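Nonribosomal peptide synthase (Streptomyces sp. MJ635-86F5, PDB 5JJP) adenylates aliphatic beta-amino acids using ATP, and probably passes the activated acid on to a phosphopantetheine-bearing carrier protein. Local coordinates at residues A331-A336 with S392-D397; A206-I211 with I238-A243; E75-G80 with R169-R174. All blocks are in the same frame, centred on the assembly; numbering follows the deposited sequence.

Interaction 1. Residues A331-A336 with S392-D397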
loop_
_atom_site.group_PDB
_atom_site.type_symbol
_atom_site.label_atom_id
_atom_site.label_comp_id
_atom_site.label_asym_id
_atom_site.label_seq_id
_atom_site.Cartn_x
_atom_site.Cartn_y
_atom_site.Cartn_z
ATOM N N ALA A 331 -10.280 -1.435 0.509
ATOM C CA ALA A 331 -9.985 -1.475 -0.891
ATOM C C ALA A 331 -8.949 -0.452 -1.324
ATOM O O ALA A 331 -8.567 0.472 -0.589
ATOM C CB ALA A 331 -11.267 -1.261 -1.680
ATOM N N THR A 332 -8.522 -0.607 -2.565
ATOM C CA THR A 332 -7.627 0.350 -3.172
ATOM C C THR A 332 -8.061 1.798 -3.041
ATOM O O THR A 332 -7.225 2.698 -2.926
ATOM C CB THR A 332 -7.479 0.034 -4.643
ATOM O OG1 THR A 332 -7.118 -1.343 -4.761
ATOM C CG2 THR A 332 -6.390 0.916 -5.277
ATOM N N GLU A 333 -9.372 2.027 -3.108
ATOM C CA GLU A 333 -9.875 3.375 -3.067
ATOM C C GLU A 333 -9.537 4.097 -1.801
ATOM O O GLU A 333 -9.625 5.334 -1.796
ATOM C CB GLU A 333 -11.379 3.419 -3.320
ATOM C CG GLU A 333 -11.758 3.284 -4.811
ATOM C CD GLU A 333 -11.866 1.821 -5.283
ATOM O OE1 GLU A 333 -11.399 0.904 -4.560
ATOM O OE2 GLU A 333 -12.478 1.597 -6.358
ATOM N N SER A 334 -9.217 3.388 -0.728
ATOM C CA SER A 334 -8.760 4.058 0.515
ATOM C C SER A 334 -7.466 3.464 1.087
ATOM O O SER A 334 -7.016 3.850 2.177
ATOM C CB SER A 334 -9.814 4.012 1.613
ATOM O OG SER A 334 -10.130 2.671 1.924
ATOM N N MET A 335 -6.859 2.585 0.298
ATOM C CA MET A 335 -5.829 1.632 0.740
ATOM C C MET A 335 -6.360 0.606 1.697
ATOM O O MET A 335 -6.250 -0.572 1.424
ATOM C CB MET A 335 -4.581 2.322 1.291
ATOM C CG MET A 335 -3.488 1.308 1.605
ATOM S SD MET A 335 -1.822 2.009 1.576
ATOM C CE MET A 335 -1.325 1.763 -0.144
ATOM N N ALA A 336 -6.950 1.053 2.807
ATOM C CA ALA A 336 -7.669 0.194 3.735
ATOM C C ALA A 336 -8.617 1.062 4.522
ATOM O O ALA A 336 -8.608 2.283 4.367
ATOM C CB ALA A 336 -6.729 -0.552 4.690
ATOM N N SER A 392 -8.944 10.295 -5.061
ATOM C CA SER A 392 -9.454 11.563 -5.601
ATOM C C SER A 392 -10.452 11.360 -6.725
ATOM O O SER A 392 -11.194 12.275 -7.054
ATOM C CB SER A 392 -8.314 12.414 -6.139
ATOM O OG SER A 392 -7.420 12.676 -5.066
ATOM N N GLY A 393 -10.397 10.181 -7.349
ATOM C CA GLY A 393 -11.307 9.853 -8.413
ATOM C C GLY A 393 -10.740 8.765 -9.251
ATOM O O GLY A 393 -9.598 8.329 -9.044
ATOM N N TYR A 394 -11.507 8.346 -10.242
ATOM C CA TYR A 394 -11.028 7.392 -11.215
ATOM C C TYR A 394 -10.511 8.165 -12.422
ATOM O O TYR A 394 -11.154 9.102 -12.894
ATOM C CB TYR A 394 -12.160 6.492 -11.648
ATOM C CG TYR A 394 -12.699 5.604 -10.560
ATOM C CD1 TYR A 394 -11.915 4.555 -10.047
ATOM C CD2 TYR A 394 -13.989 5.778 -10.045
ATOM C CE1 TYR A 394 -12.399 3.705 -9.061
ATOM C CE2 TYR A 394 -14.470 4.958 -9.038
ATOM C CZ TYR A 394 -13.662 3.925 -8.534
ATOM O OH TYR A 394 -14.105 3.070 -7.538
ATOM N N TRP A 395 -9.328 7.824 -12.881
ATOM C CA TRP A 395 -8.594 8.652 -13.853
ATOM C C TRP A 395 -9.382 8.829 -15.153
ATOM O O TRP A 395 -9.874 7.872 -15.709
ATOM C CB TRP A 395 -7.254 8.008 -14.155
ATOM C CG TRP A 395 -6.493 8.729 -15.154
ATOM C CD1 TRP A 395 -6.505 8.494 -16.520
ATOM C CD2 TRP A 395 -5.651 9.837 -14.953
ATOM N NE1 TRP A 395 -5.691 9.396 -17.157
ATOM C CE2 TRP A 395 -5.158 10.226 -16.213
ATOM C CE3 TRP A 395 -5.245 10.534 -13.833
ATOM C CZ2 TRP A 395 -4.276 11.255 -16.370
ATOM C CZ3 TRP A 395 -4.382 11.576 -13.982
ATOM C CH2 TRP A 395 -3.889 11.924 -15.237
ATOM N N ALA A 396 -9.608 10.064 -15.529
ATOM C CA ALA A 396 -10.313 10.436 -16.777
ATOM C C ALA A 396 -11.754 9.947 -16.837
ATOM O O ALA A 396 -12.279 9.817 -17.925
ATOM C CB ALA A 396 -9.535 9.938 -17.994
ATOM N N ASP A 397 -12.389 9.730 -15.682
ATOM C CA ASP A 397 -13.697 9.133 -15.617
ATOM C C ASP A 397 -14.562 9.824 -14.560
ATOM O O ASP A 397 -14.867 9.247 -13.505
ATOM C CB ASP A 397 -13.566 7.650 -15.335
ATOM C CG ASP A 397 -14.838 6.859 -15.693
ATOM O OD1 ASP A 397 -15.939 7.439 -15.709
ATOM O OD2 ASP A 397 -14.727 5.637 -15.931
#
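E333, in the loop after strand 324-329, meets Y394 of the short strand 393-394, an edge of the small antiparallel sheet with 196-200: the carboxylate oxygen OE2 of E333 sits 2.5 Å from the hydroxyl OH of Y394. The tyrosine is the donor. The contact is assigned as a hydrogen bond, but so short a length is doubtful at 2.30 Å resolution. OE2 comes to the hydroxyl at the edge of the phenol ring, in the ring plane and on the CE1 side, where it is 3.4 Å from CE1 of Y394. The carboxylate itself stands upright against that ring, the two planes being 88° apart, and the side chains as a whole cross at about a right angle. A bend in the glutamate chain (chi2 86°) swings its carboxylate across to the phenol. The backbones stay well apart, with 8.5 Å between CA of E333 and CA of G393, so the link is made by side chains. With an alanine here, the phenol of Y394 would probably lose this acceptor, and with it the one bond between the two segments. The tyrosine ring also has a cation-pi partner in K195, and the backbone of E333 is bonded to F391, just ahead of S392. D397 closes a type II turn from Y394 and N-caps helix 398-404. The sequence places E333 in the YGATE segment, the fifth core motif of adenylation domains, which in relatives borders the nucleotide site; the bond ties it to the end of the sixth, a neighbouring core motif.

Interaction 2. Residues A206-I211 with I238-A243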
loop_
_atom_site.group_PDB
_atom_site.type_symbol
_atom_site.label_atom_id
_atom_site.label_comp_id
_atom_site.label_asym_id
_atom_site.label_seq_id
_atom_site.Cartn_x
_atom_site.Cartn_y
_atom_site.Cartn_z
ATOM N N ALA A 206 -2.904 10.450 5.223
ATOM C CA ALA A 206 -3.956 10.390 6.275
ATOM C C ALA A 206 -4.162 8.946 6.710
ATOM O O ALA A 206 -4.402 8.669 7.851
ATOM C CB ALA A 206 -5.256 10.998 5.764
ATOM N N PHE A 207 -4.052 8.034 5.757
ATOM C CA PHE A 207 -4.091 6.656 6.036
ATOM C C PHE A 207 -2.980 6.233 7.051
ATOM O O PHE A 207 -3.263 5.622 8.046
ATOM C CB PHE A 207 -3.955 5.869 4.769
ATOM C CG PHE A 207 -3.948 4.399 4.998
ATOM C CD1 PHE A 207 -5.093 3.746 5.385
ATOM C CD2 PHE A 207 -2.754 3.658 4.902
ATOM C CE1 PHE A 207 -5.081 2.379 5.668
ATOM C CE2 PHE A 207 -2.741 2.311 5.163
ATOM C CZ PHE A 207 -3.905 1.667 5.536
ATOM N N HIS A 208 -1.721 6.521 6.742
ATOM C CA HIS A 208 -0.627 6.126 7.606
ATOM C C HIS A 208 -0.759 6.796 8.979
ATOM O O HIS A 208 -0.558 6.161 9.991
ATOM C CB HIS A 208 0.695 6.430 6.932
ATOM C CG HIS A 208 0.894 5.607 5.721
ATOM N ND1 HIS A 208 0.967 4.232 5.785
ATOM C CD2 HIS A 208 0.885 5.928 4.410
ATOM C CE1 HIS A 208 1.065 3.747 4.565
ATOM N NE2 HIS A 208 0.992 4.755 3.710
ATOM N N ARG A 209 -1.165 8.060 8.997
ATOM C CA ARG A 209 -1.369 8.734 10.255
ATOM C C ARG A 209 -2.378 8.005 11.141
ATOM O O ARG A 209 -2.162 7.831 12.350
ATOM C CB ARG A 209 -1.869 10.161 10.030
ATOM C CG ARG A 209 -0.813 11.171 9.666
ATOM C CD ARG A 209 -1.398 12.552 9.987
ATOM N NE ARG A 209 -2.338 12.922 8.994
ATOM C CZ ARG A 209 -3.624 13.255 9.129
ATOM N NH1 ARG A 209 -4.243 13.418 10.294
ATOM N NH2 ARG A 209 -4.287 13.494 7.984
ATOM N N GLY A 210 -3.525 7.676 10.560
ATOM C CA GLY A 210 -4.548 6.953 11.287
ATOM C C GLY A 210 -4.026 5.594 11.756
ATOM O O GLY A 210 -4.192 5.252 12.928
ATOM N N ILE A 211 -3.426 4.809 10.856
ATOM C CA ILE A 211 -3.047 3.452 11.198
ATOM C C ILE A 211 -1.959 3.393 12.313
ATOM O O ILE A 211 -2.052 2.586 13.192
ATOM C CB ILE A 211 -2.633 2.676 9.936
ATOM C CG1 ILE A 211 -3.882 2.348 9.081
ATOM C CG2 ILE A 211 -1.950 1.370 10.276
ATOM C CD1 ILE A 211 -4.818 1.305 9.677
ATOM N N ILE A 238 5.114 -1.359 2.772
ATOM C CA ILE A 238 6.438 -0.810 2.834
ATOM C C ILE A 238 6.341 0.565 3.397
ATOM O O ILE A 238 7.138 0.936 4.293
ATOM C CB ILE A 238 7.094 -0.765 1.469
ATOM C CG1 ILE A 238 7.424 -2.188 0.999
ATOM C CG2 ILE A 238 8.372 0.064 1.498
ATOM C CD1 ILE A 238 8.006 -2.218 -0.401
ATOM N N ALA A 239 5.356 1.319 2.917
ATOM C CA ALA A 239 5.170 2.736 3.350
ATOM C C ALA A 239 4.876 2.849 4.810
ATOM O O ALA A 239 5.439 3.668 5.495
ATOM C CB ALA A 239 4.077 3.435 2.561
ATOM N N LEU A 240 3.992 1.998 5.287
ATOM C CA LEU A 240 3.621 2.078 6.669
ATOM C C LEU A 240 4.813 1.647 7.558
ATOM O O LEU A 240 5.011 2.201 8.616
ATOM C CB LEU A 240 2.409 1.215 6.933
ATOM C CG LEU A 240 2.014 1.100 8.409
ATOM C CD1 LEU A 240 1.592 2.440 8.994
ATOM C CD2 LEU A 240 0.941 0.056 8.592
ATOM N N THR A 241 5.557 0.638 7.114
ATOM C CA THR A 241 6.674 0.135 7.837
ATOM C C THR A 241 7.724 1.264 8.012
ATOM O O THR A 241 8.223 1.476 9.103
ATOM C CB THR A 241 7.297 -1.064 7.119
ATOM O OG1 THR A 241 6.376 -2.165 7.096
ATOM C CG2 THR A 241 8.631 -1.490 7.827
ATOM N N LEU A 242 8.047 1.955 6.920
ATOM C CA LEU A 242 8.984 3.040 6.944
ATOM C C LEU A 242 8.475 4.176 7.793
ATOM O O LEU A 242 9.228 4.742 8.607
ATOM C CB LEU A 242 9.278 3.556 5.522
ATOM C CG LEU A 242 10.038 2.628 4.594
ATOM C CD1 LEU A 242 10.088 3.194 3.216
ATOM C CD2 LEU A 242 11.458 2.445 5.106
ATOM N N ALA A 243 7.213 4.547 7.572
ATOM C CA ALA A 243 6.592 5.624 8.327
ATOM C C ALA A 243 6.671 5.374 9.825
ATOM O O ALA A 243 6.662 6.329 10.641
ATOM C CB ALA A 243 5.144 5.826 7.902
#
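H208 and I211, nearly one turn apart on helix 201-212, carry its contact with A239 and L240 of helix 232-243. Just before them, CD2 of F207 lies 3.8 Å above one face of the H208 imidazole, offset toward its rim. The H208 ring lies obliquely against A239 and L240, NE2 near the first and ND1 near the second: NE2 of H208 is 3.5 Å from CB of A239, and ND1 of H208 is 3.5 Å from CB of L240. ND1 of H208 is buried here with no polar partner in the model. At I211, CG2 touches CD2 of L240 at 3.6 Å; the leucine has CG anti to the backbone N (chi1 174°), which brings CG into the groove between the helices, where CD1 meets the edge of the H208 ring in plane and CD2 meets the isoleucine. The short helical segments cross at -58° with axes 10.2 Å apart, and the nearest CA atoms are those of H208 and L240, 5.9 Å apart. Helix 31-37 packs against both partners, through Y34 on H208 and L35 on A239, while I238 and T241 turn to strand 222-225 of the six-stranded mixed sheet.

Interaction 3. Residues E75-G80 with R169-R174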
loop_
_atom_site.group_PDB
_atom_site.type_symbol
_atom_site.label_atom_id
_atom_site.label_comp_id
_atom_site.label_asym_id
_atom_site.label_seq_id
_atom_site.Cartn_x
_atom_site.Cartn_y
_atom_site.Cartn_z
ATOM N N GLU A 75 18.401 13.127 -11.146
ATOM C CA GLU A 75 18.521 12.633 -12.526
ATOM C C GLU A 75 17.144 12.603 -13.236
ATOM O O GLU A 75 17.039 13.020 -14.380
ATOM C CB GLU A 75 19.181 11.269 -12.545
ATOM C CG GLU A 75 20.661 11.305 -12.217
ATOM C CD GLU A 75 21.228 9.909 -11.911
ATOM O OE1 GLU A 75 22.068 9.425 -12.740
ATOM O OE2 GLU A 75 20.840 9.287 -10.850
ATOM N N LEU A 76 16.087 12.189 -12.533
ATOM C CA LEU A 76 14.787 12.187 -13.139
ATOM C C LEU A 76 14.352 13.611 -13.457
ATOM O O LEU A 76 13.702 13.819 -14.476
ATOM C CB LEU A 76 13.739 11.497 -12.276
ATOM C CG LEU A 76 13.900 9.982 -12.189
ATOM C CD1 LEU A 76 13.017 9.422 -11.100
ATOM C CD2 LEU A 76 13.558 9.326 -13.490
ATOM N N ASP A 77 14.714 14.573 -12.602
ATOM C CA ASP A 77 14.266 15.940 -12.793
ATOM C C ASP A 77 14.923 16.560 -14.027
ATOM O O ASP A 77 14.371 17.519 -14.596
ATOM C CB ASP A 77 14.551 16.799 -11.569
ATOM C CG ASP A 77 13.782 18.121 -11.566
ATOM O OD1 ASP A 77 12.614 18.186 -11.910
ATOM O OD2 ASP A 77 14.353 19.127 -11.168
ATOM N N ALA A 78 16.061 16.013 -14.461
ATOM C CA ALA A 78 16.723 16.540 -15.653
ATOM C C ALA A 78 15.928 16.158 -16.926
ATOM O O ALA A 78 16.261 16.621 -18.005
ATOM C CB ALA A 78 18.156 16.045 -15.753
ATOM N N LEU A 79 14.938 15.276 -16.803
ATOM C CA LEU A 79 14.164 14.876 -17.965
ATOM C C LEU A 79 13.101 15.890 -18.337
ATOM O O LEU A 79 12.507 15.815 -19.408
ATOM C CB LEU A 79 13.535 13.504 -17.751
ATOM C CG LEU A 79 14.534 12.399 -17.489
ATOM C CD1 LEU A 79 13.793 11.114 -17.252
ATOM C CD2 LEU A 79 15.462 12.258 -18.668
ATOM N N GLY A 80 12.876 16.866 -17.476
ATOM C CA GLY A 80 11.984 17.967 -17.817
ATOM C C GLY A 80 10.517 17.645 -17.683
ATOM O O GLY A 80 9.699 18.413 -18.190
ATOM N N ARG A 169 8.393 19.252 -23.539
ATOM C CA ARG A 169 7.150 19.842 -23.078
ATOM C C ARG A 169 7.475 21.158 -22.419
ATOM O O ARG A 169 8.611 21.373 -22.006
ATOM C CB ARG A 169 6.479 18.903 -22.073
ATOM C CG ARG A 169 7.254 18.804 -20.750
ATOM C CD ARG A 169 6.929 17.527 -19.986
ATOM N NE ARG A 169 7.257 16.358 -20.773
ATOM C CZ ARG A 169 6.460 15.319 -20.992
ATOM N NH1 ARG A 169 5.261 15.227 -20.448
ATOM N NH2 ARG A 169 6.899 14.336 -21.749
ATOM N N VAL A 170 6.486 22.022 -22.259
ATOM C CA VAL A 170 6.670 23.230 -21.418
ATOM C C VAL A 170 6.077 22.942 -20.041
ATOM O O VAL A 170 4.949 22.481 -19.943
ATOM C CB VAL A 170 6.020 24.460 -22.066
ATOM C CG1 VAL A 170 6.617 24.680 -23.450
ATOM C CG2 VAL A 170 4.504 24.299 -22.227
ATOM N N ARG A 171 6.855 23.170 -18.986
ATOM C CA ARG A 171 6.384 23.004 -17.629
ATOM C C ARG A 171 5.465 24.122 -17.172
ATOM O O ARG A 171 5.726 25.287 -17.425
ATOM C CB ARG A 171 7.561 22.935 -16.668
ATOM C CG ARG A 171 8.270 21.585 -16.672
ATOM C CD ARG A 171 9.444 21.661 -15.716
ATOM N NE ARG A 171 9.970 20.332 -15.443
ATOM C CZ ARG A 171 11.132 20.074 -14.863
ATOM N NH1 ARG A 171 11.934 21.067 -14.499
ATOM N NH2 ARG A 171 11.481 18.812 -14.626
ATOM N N ARG A 172 4.364 23.757 -16.525
ATOM C CA ARG A 172 3.374 24.731 -16.090
ATOM C C ARG A 172 3.188 24.751 -14.586
ATOM O O ARG A 172 2.470 25.585 -14.059
ATOM C CB ARG A 172 2.050 24.443 -16.798
ATOM C CG ARG A 172 2.215 24.356 -18.321
ATOM C CD ARG A 172 0.878 24.175 -19.019
ATOM N NE ARG A 172 0.891 24.323 -20.473
ATOM C CZ ARG A 172 -0.175 24.103 -21.250
ATOM N NH1 ARG A 172 -1.344 23.733 -20.706
ATOM N NH2 ARG A 172 -0.069 24.247 -22.579
ATOM N N ARG A 173 3.810 23.797 -13.895
ATOM C CA ARG A 173 3.653 23.673 -12.456
ATOM C C ARG A 173 4.980 24.012 -11.825
ATOM O O ARG A 173 6.032 23.547 -12.301
ATOM C CB ARG A 173 3.235 22.246 -12.083
ATOM C CG ARG A 173 1.779 21.916 -12.403
ATOM C CD ARG A 173 0.803 22.630 -11.487
ATOM N NE ARG A 173 1.191 22.469 -10.089
ATOM C CZ ARG A 173 0.840 21.455 -9.301
ATOM N NH1 ARG A 173 0.023 20.517 -9.714
ATOM N NH2 ARG A 173 1.271 21.432 -8.038
ATOM N N ARG A 174 4.896 24.811 -10.760
ATOM C CA ARG A 174 6.017 25.251 -9.948
ATOM C C ARG A 174 6.472 24.180 -8.955
ATOM O O ARG A 174 7.648 23.858 -8.888
ATOM C CB ARG A 174 5.594 26.509 -9.161
ATOM C CG ARG A 174 6.676 27.164 -8.296
ATOM C CD ARG A 174 6.334 28.623 -7.983
ATOM N NE ARG A 174 6.181 29.414 -9.210
ATOM C CZ ARG A 174 7.181 30.008 -9.866
ATOM N NH1 ARG A 174 8.436 29.946 -9.408
ATOM N NH2 ARG A 174 6.931 30.684 -10.991
HETATM O O HOH W 1 10.259 16.412 -21.247
HETATM O O HOH W 2 10.553 20.841 -19.694
#
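R171 lays its guanidinium across G80, whose CA sits over one face of the group, 3.3 Å from NH2 of R171. The arginine chain is extended from CG to NE (chi2 178°, chi3 167°), which carries the flat group past the glycine as far as D77. There NH2 serves two acceptors of one residue. It forms a salt bridge with OD1 of D77 at 3.0 Å, whose hydrogen bond is weak because it is strongly bent, and it donates to the backbone O of D77 at 3.2 Å. This second bond arrives in the carbonyl plane on a lone pair, although the acceptor is tilted out of the guanidinium plane. Carboxylate and guanidinium planes are only 16° apart, yet a single NH2 makes the link. The backbone O of D77 also takes a weak bond from N of G80, which closes the type I turn D77-G80 at the C-terminal end of helix 62-77. With its positive phi, G80 is the first residue to leave the helical conformation, so R171 lies against the end of that helix and ties it to the loop leading from strand 159-162 to strand 181-186. NE of R171 is held by the backbone O of L81, and D82 binds the backbone N atoms of R172 and R173. Beside R171, R169 places CD 3.4 Å from O of G80, while its guanidinium forms a salt bridge with D85. Two waters span the remaining distance: one donates to O of L79 and accepts from NE of R169, each at 3.0 Å, and the other donates to the backbone O atoms of both G80 and R169.

In the fold
Interaction 2 is the core contact of the three, all four of its touching residues being buried, whereas interactions 1 and 3 lie at the surface. Their chemistry follows: apolar carbon and an imidazole whose ND1 is buried without a partner in interaction 2, one carboxylate-phenol bond between a loop and a short edge strand in interaction 1, and charge, backbone carbonyls and waters at a helix end in interaction 3. Interactions 1 and 2 touch directly, as CB of A336 is 3.5 Å from CE1 of F207, so the loop 331-336 rests on helix 201-212. Interaction 3 shares no element with them and stands apart, its centre about 26 Å from that of interaction 1 and 29 Å from that of interaction 2.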